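Local coordinates for protein taurocyamine kinase (PDB 4WOD) that catalyses the reversible, magnesium-dependent transfer of phosphate between ATP and taurocyamine, using a chain in which the phosphagen kinase unit occurs twice, at residues E367-L372 with K397-R402. The protein carries 4 engineered substitutions. Numbering follows the deposited sequence.
Sequences EPLTYL and KYDGKR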
loop_
_atom_site.group_PDB
_atom_site.type_symbol
_atom_site.label_atom_id
_atom_site.label_comp_id
_atom_site.label_asym_id
_atom_site.label_seq_id
_atom_site.Cartn_x
_atom_site.Cartn_y
_atom_site.Cartn_z
ATOM N N GLU A 367 -4.557 -9.577 13.799
ATOM C CA GLU A 367 -4.124 -10.977 13.739
ATOM C C GLU A 367 -3.845 -11.505 15.159
ATOM O O GLU A 367 -3.546 -10.720 16.078
ATOM C CB GLU A 367 -2.874 -11.106 12.868
ATOM C CG GLU A 367 -3.025 -10.620 11.410
ATOM C CD GLU A 367 -2.626 -9.153 11.189
ATOM O OE1 GLU A 367 -2.866 -8.306 12.077
ATOM O OE2 GLU A 367 -2.068 -8.848 10.115
ATOM N N PRO A 368 -3.943 -12.833 15.348
ATOM C CA PRO A 368 -3.553 -13.411 16.639
ATOM C C PRO A 368 -2.158 -12.959 17.088
ATOM O O PRO A 368 -1.242 -12.841 16.263
ATOM C CB PRO A 368 -3.575 -14.916 16.363
ATOM C CG PRO A 368 -4.672 -15.075 15.350
ATOM C CD PRO A 368 -4.491 -13.854 14.436
ATOM N N LEU A 369 -2.026 -12.677 18.380
ATOM C CA LEU A 369 -0.751 -12.282 18.966
ATOM C C LEU A 369 0.402 -13.218 18.572
ATOM O O LEU A 369 1.485 -12.757 18.216
ATOM C CB LEU A 369 -0.875 -12.224 20.482
ATOM C CG LEU A 369 0.404 -11.916 21.256
ATOM C CD1 LEU A 369 1.056 -10.597 20.754
ATOM C CD2 LEU A 369 0.094 -11.862 22.742
ATOM N N THR A 370 0.178 -14.526 18.625
ATOM C CA THR A 370 1.276 -15.452 18.314
ATOM C C THR A 370 1.670 -15.426 16.841
ATOM O O THR A 370 2.820 -15.733 16.504
ATOM C CB THR A 370 0.938 -16.897 18.698
ATOM O OG1 THR A 370 -0.276 -17.280 18.048
ATOM C CG2 THR A 370 0.777 -17.014 20.207
ATOM N N TYR A 371 0.734 -15.053 15.970
ATOM C CA TYR A 371 1.044 -14.882 14.546
ATOM C C TYR A 371 1.941 -13.665 14.339
ATOM O O TYR A 371 2.949 -13.722 13.622
ATOM C CB TYR A 371 -0.235 -14.732 13.714
ATOM C CG TYR A 371 0.006 -14.465 12.232
ATOM C CD1 TYR A 371 0.256 -15.514 11.349
ATOM C CD2 TYR A 371 -0.040 -13.171 11.709
ATOM C CE1 TYR A 371 0.472 -15.283 9.998
ATOM C CE2 TYR A 371 0.169 -12.930 10.359
ATOM C CZ TYR A 371 0.431 -13.990 9.503
ATOM O OH TYR A 371 0.637 -13.777 8.142
ATOM N N LEU A 372 1.561 -12.558 14.964
ATOM C CA LEU A 372 2.355 -11.335 14.869
ATOM C C LEU A 372 3.710 -11.494 15.534
ATOM O O LEU A 372 4.688 -10.900 15.093
ATOM C CB LEU A 372 1.602 -10.146 15.491
ATOM C CG LEU A 372 0.362 -9.735 14.696
ATOM C CD1 LEU A 372 -0.426 -8.605 15.418
ATOM C CD2 LEU A 372 0.724 -9.331 13.278
ATOM N N LYS A 397 0.622 -14.738 29.267
ATOM C CA LYS A 397 -0.212 -13.955 30.177
ATOM C C LYS A 397 -1.278 -13.139 29.440
ATOM O O LYS A 397 -2.417 -13.081 29.883
ATOM C CB LYS A 397 0.666 -13.017 31.011
ATOM C CG LYS A 397 -0.035 -12.261 32.117
ATOM C CD LYS A 397 0.976 -11.374 32.845
ATOM C CE LYS A 397 0.287 -10.317 33.677
ATOM N NZ LYS A 397 -0.298 -10.847 34.932
ATOM N N TYR A 398 -0.898 -12.513 28.324
ATOM C CA TYR A 398 -1.717 -11.465 27.697
ATOM C C TYR A 398 -2.442 -11.868 26.409
ATOM O O TYR A 398 -3.274 -11.114 25.904
ATOM C CB TYR A 398 -0.839 -10.242 27.400
ATOM C CG TYR A 398 -0.506 -9.428 28.628
ATOM C CD1 TYR A 398 -1.454 -9.224 29.624
ATOM C CD2 TYR A 398 0.752 -8.856 28.785
ATOM C CE1 TYR A 398 -1.160 -8.468 30.747
ATOM C CE2 TYR A 398 1.054 -8.095 29.898
ATOM C CZ TYR A 398 0.096 -7.912 30.883
ATOM O OH TYR A 398 0.392 -7.168 32.007
ATOM N N ASP A 399 -2.110 -13.027 25.855
ATOM C CA ASP A 399 -2.829 -13.531 24.687
ATOM C C ASP A 399 -4.335 -13.612 24.977
ATOM O O ASP A 399 -4.752 -14.243 25.931
ATOM C CB ASP A 399 -2.291 -14.911 24.290
ATOM C CG ASP A 399 -2.503 -15.230 22.819
ATOM O OD1 ASP A 399 -3.177 -14.455 22.105
ATOM O OD2 ASP A 399 -1.996 -16.276 22.371
ATOM N N GLY A 400 -5.159 -12.966 24.174
ATOM C CA GLY A 400 -6.585 -13.047 24.426
ATOM C C GLY A 400 -7.108 -12.100 25.497
ATOM O O GLY A 400 -8.287 -12.149 25.867
ATOM N N LYS A 401 -6.242 -11.226 25.996
ATOM C CA LYS A 401 -6.693 -10.182 26.908
ATOM C C LYS A 401 -7.022 -8.909 26.122
ATOM O O LYS A 401 -6.335 -8.569 25.151
ATOM C CB LYS A 401 -5.631 -9.904 27.982
ATOM C CG LYS A 401 -6.060 -8.846 28.990
ATOM C CD LYS A 401 -5.742 -9.251 30.426
ATOM C CE LYS A 401 -6.919 -8.955 31.363
ATOM N NZ LYS A 401 -7.566 -7.642 31.066
ATOM N N ARG A 402 -8.078 -8.214 26.536
ATOM C CA ARG A 402 -8.430 -6.924 25.937
ATOM C C ARG A 402 -8.611 -5.884 27.026
ATOM O O ARG A 402 -8.993 -6.222 28.155
ATOM C CB ARG A 402 -9.711 -7.017 25.107
ATOM C CG ARG A 402 -9.646 -7.997 23.935
ATOM C CD ARG A 402 -10.385 -7.456 22.699
ATOM N NE ARG A 402 -10.126 -8.311 21.542
ATOM C CZ ARG A 402 -10.025 -7.878 20.291
ATOM N NH1 ARG A 402 -10.185 -6.581 20.008
ATOM N NH2 ARG A 402 -9.780 -8.754 19.315
HETATM O O HOH W 1 -2.538 -15.760 19.424
#
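Leu369 and Asp399 bring the two backbones together, their CA atoms 6.2 Å apart. Leu369 opens helix 369-376 behind Pro368 at the N-cap; Asp399 is the first residue past helix 392-398 to abandon helical angles. The chain reverses in a type II beta turn from Tyr398 to Lys401, with a hydrogen bond from Lys401 N to Tyr398 O; Asp399 is its second residue. Gly400 occupies the turn position whose positive phi (82°) suits glycine.

A chi1 of -154°, some 26° short of fully anti, swings CG of Asp399 away from its own amide nitrogen and carries the carboxylate to the start of the facing helix. Asp399 OD1 lies 3.6 Å from Leu369 CB, while Asp399 OD2 is 3.6 Å from Thr370 CG2, the Thr370 and Asp399 side chains crossing at about a right angle. Leu369 reaches back the other way: its CD2 rests 3.9 Å from Asp399 CA, and the same residue packs on Leu409 and Ile413 of helix 409-418.

No direct hydrogen bond joins the segments. A water instead accepts from Thr370 N at 3.1 Å and donates to Asp399 OD2 at 3.0 Å, and Tyr355 OH, from the end of helix 331-355, is hydrogen-bonded to Asp399 OD1. The contact thus links two helix ends within the second N-terminal phosphagen kinase region. An acidic group beside a helix N-terminus, relayed by water to a first-turn amide, probably interacts favourably with the helix dipole and favours the ionised carboxylate.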